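Local coordinates for putative transcription regulator (Lactobacillus plantarum WCFS1, PDB 3COL), which probably binds DNA as a TetR-family transcription regulator, using a helix-turn-helix domain at the amino-terminal end of an all-helical chain, at residues D17-I22 against D59-R64. Sequence-based numbering, arbitrary orientation.
Sequences DAVAAI and DSVYAR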
ATOM      1  N   ASP A  17      -7.485   6.591  20.317  1.00 15.85           N
ATOM      2  CA  ASP A  17      -8.610   6.117  19.498  1.00 15.89           C
ATOM      3  C   ASP A  17      -9.177   7.245  18.650  1.00 15.50           C
ATOM      4  O   ASP A  17      -9.470   7.046  17.472  1.00 15.53           O
ATOM      5  CB  ASP A  17      -9.704   5.516  20.363  1.00 15.21           C
ATOM      6  CG  ASP A  17      -9.335   4.161  20.903  1.00 17.33           C
ATOM      7  OD1 ASP A  17      -8.282   3.596  20.487  1.00 21.24           O
ATOM      8  OD2 ASP A  17     -10.115   3.644  21.725  1.00 20.37           O
ATOM      9  N   ALA A  18      -9.330   8.422  19.249  1.00 15.66           N
ATOM     10  CA  ALA A  18      -9.793   9.618  18.508  1.00 16.41           C
ATOM     11  C   ALA A  18      -8.858  10.028  17.333  1.00 16.59           C
ATOM     12  O   ALA A  18      -9.320  10.280  16.229  1.00 17.54           O
ATOM     13  CB  ALA A  18      -9.958  10.765  19.458  1.00 15.59           C
ATOM     14  N   VAL A  19      -7.545  10.086  17.585  1.00 16.24           N
ATOM     15  CA  VAL A  19      -6.538  10.345  16.532  1.00 16.09           C
ATOM     16  C   VAL A  19      -6.669   9.317  15.413  1.00 16.55           C
ATOM     17  O   VAL A  19      -6.629   9.676  14.243  1.00 16.81           O
ATOM     18  CB  VAL A  19      -5.074  10.330  17.105  1.00 16.51           C
ATOM     19  CG1 VAL A  19      -3.997  10.471  15.994  1.00 14.86           C
ATOM     20  CG2 VAL A  19      -4.893  11.441  18.163  1.00 15.46           C
ATOM     21  N   ALA A  20      -6.813   8.035  15.769  1.00 16.07           N
ATOM     22  CA  ALA A  20      -6.839   6.975  14.789  1.00 15.37           C
ATOM     23  C   ALA A  20      -8.072   7.099  13.874  1.00 15.42           C
ATOM     24  O   ALA A  20      -7.971   6.892  12.653  1.00 15.34           O
ATOM     25  CB  ALA A  20      -6.760   5.611  15.477  1.00 15.49           C
ATOM     26  N   ALA A  21      -9.219   7.457  14.462  1.00 15.33           N
ATOM     27  CA  ALA A  21     -10.451   7.721  13.700  1.00 15.13           C
ATOM     28  C   ALA A  21     -10.316   8.869  12.714  1.00 15.44           C
ATOM     29  O   ALA A  21     -10.760   8.777  11.585  1.00 15.31           O
ATOM     30  CB  ALA A  21     -11.652   7.972  14.655  1.00 15.09           C
ATOM     31  N   ILE A  22      -9.734   9.971  13.164  1.00 16.30           N
ATOM     32  CA  ILE A  22      -9.474  11.131  12.295  1.00 16.52           C
ATOM     33  C   ILE A  22      -8.545  10.757  11.125  1.00 17.66           C
ATOM     34  O   ILE A  22      -8.817  11.083   9.954  1.00 17.59           O
ATOM     35  CB  ILE A  22      -8.864  12.323  13.110  1.00 16.35           C
ATOM     36  CG1 ILE A  22      -9.884  12.863  14.122  1.00 15.46           C
ATOM     37  CG2 ILE A  22      -8.384  13.440  12.160  1.00 15.28           C
ATOM     38  CD1 ILE A  22      -9.252  13.774  15.209  1.00 15.64           C
ATOM     39  N   ASP A  59       2.448  10.485  16.294  1.00 10.89           N
ATOM     40  CA  ASP A  59       3.552   9.603  16.600  1.00  9.88           C
ATOM     41  C   ASP A  59       3.102   8.534  17.587  1.00  9.84           C
ATOM     42  O   ASP A  59       3.546   7.403  17.503  1.00  8.73           O
ATOM     43  CB  ASP A  59       4.749  10.360  17.192  1.00  9.51           C
ATOM     44  CG  ASP A  59       5.477  11.230  16.165  1.00 12.46           C
ATOM     45  OD1 ASP A  59       5.130  11.162  14.960  1.00 14.20           O
ATOM     46  OD2 ASP A  59       6.382  11.999  16.577  1.00 15.83           O
ATOM     47  N   SER A  60       2.235   8.926  18.535  1.00  9.76           N
ATOM     48  CA  SER A  60       1.716   8.008  19.564  1.00 10.24           C
ATOM     49  C   SER A  60       0.882   6.885  18.944  1.00  9.48           C
ATOM     50  O   SER A  60       1.059   5.701  19.267  1.00  9.78           O
ATOM     51  CB  SER A  60       0.919   8.769  20.620  1.00  9.66           C
ATOM     52  OG  SER A  60       0.368   7.873  21.582  1.00 13.56           O
ATOM     53  N   VAL A  61      -0.007   7.249  18.033  1.00  9.43           N
ATOM     54  CA  VAL A  61      -0.785   6.258  17.302  1.00  9.33           C
ATOM     55  C   VAL A  61       0.095   5.396  16.376  1.00  9.55           C
ATOM     56  O   VAL A  61      -0.115   4.176  16.265  1.00  9.13           O
ATOM     57  CB  VAL A  61      -1.965   6.904  16.525  1.00  9.12           C
ATOM     58  CG1 VAL A  61      -2.657   5.865  15.637  1.00  7.99           C
ATOM     59  CG2 VAL A  61      -2.954   7.563  17.534  1.00  8.91           C
ATOM     60  N   TYR A  62       1.057   6.015  15.707  1.00  9.64           N
ATOM     61  CA  TYR A  62       2.037   5.226  14.920  1.00 10.23           C
ATOM     62  C   TYR A  62       2.693   4.119  15.775  1.00 10.73           C
ATOM     63  O   TYR A  62       2.662   2.940  15.387  1.00 10.92           O
ATOM     64  CB  TYR A  62       3.093   6.103  14.250  1.00 11.76           C
ATOM     65  CG  TYR A  62       3.961   5.317  13.246  1.00 14.54           C
ATOM     66  CD1 TYR A  62       3.442   4.904  12.033  1.00 14.26           C
ATOM     67  CD2 TYR A  62       5.284   4.975  13.551  1.00 16.94           C
ATOM     68  CE1 TYR A  62       4.203   4.183  11.136  1.00 19.32           C
ATOM     69  CE2 TYR A  62       6.057   4.247  12.667  1.00 20.06           C
ATOM     70  CZ  TYR A  62       5.509   3.856  11.462  1.00 19.36           C
ATOM     71  OH  TYR A  62       6.276   3.133  10.571  1.00 22.24           O
ATOM     72  N   ALA A  63       3.248   4.491  16.939  1.00 10.35           N
ATOM     73  CA  ALA A  63       3.957   3.543  17.783  1.00 10.98           C
ATOM     74  C   ALA A  63       3.012   2.479  18.370  1.00 11.48           C
ATOM     75  O   ALA A  63       3.395   1.327  18.479  1.00 11.38           O
ATOM     76  CB  ALA A  63       4.735   4.265  18.898  1.00 10.62           C
ATOM     77  N   ARG A  64       1.787   2.872  18.741  1.00 11.50           N
ATOM     78  CA  ARG A  64       0.764   1.928  19.175  1.00 11.67           C
ATOM     79  C   ARG A  64       0.460   0.853  18.133  1.00 12.09           C
ATOM     80  O   ARG A  64       0.499  -0.352  18.450  1.00 10.35           O
ATOM     81  CB  ARG A  64      -0.546   2.640  19.522  1.00 12.30           C
ATOM     82  CG  ARG A  64      -1.571   1.739  20.238  1.00 13.84           C
ATOM     83  CD  ARG A  64      -2.885   2.445  20.480  1.00 12.37           C
ATOM     84  NE  ARG A  64      -3.649   2.660  19.253  1.00 15.24           N
ATOM     85  CZ  ARG A  64      -4.912   3.095  19.248  1.00 16.64           C
ATOM     86  NH1 ARG A  64      -5.532   3.352  20.404  1.00 14.98           N
ATOM     87  NH2 ARG A  64      -5.554   3.270  18.089  1.00 17.47           N
TER
HETATM   88  O   HOH W   1      -8.436   2.931  17.596  1.00 16.66           O
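In the DNA-binding domain of this TetR-family protein, the first helix (11-26) packs against helix 54-67, which follows the helix-turn-helix, through Asp17, Val19 and Ala20 of the former and Val61 and Arg64 of the latter. The segment axes are 9.5 Å apart at closest approach and cross nearly perpendicularly, at -93°, which confines the contact to a few residues. Val61 faces the first helix: its CG2 meets Val19 CG1 at 3.5 Å, a close fit for two methyl carbons, while its CG1 lies 4.1 Å from Ala20 CB. Val19 also touches Val36 of helix 33-40 and Val61 touches Ile109 of helix 106-117, so the apolar pair continues into both neighbours. Beside it, Arg64 extends with CG anti to the backbone N, and its NH2 comes within 3.7 Å of Ala20 CB. NH1 donates to Asp17 OD1 at 2.8 Å with an N-H...O angle of 158°; the oxygen lies near the guanidinium plane, and the carboxylate and guanidinium planes are 57° apart, not paired flat. A water accepts from NH2 and donates to the same OD1 (3.0 Å), so two links grip that oxygen. A leucine in place of Arg64 would probably leave the Asp17 carboxylate without its cationic mate and the water without its NH2 donor. The buried valine-alanine contact is non-directional, whereas the water-braced salt bridge fixes the guanidinium on the more exposed side, and so probably the helices' relative placement.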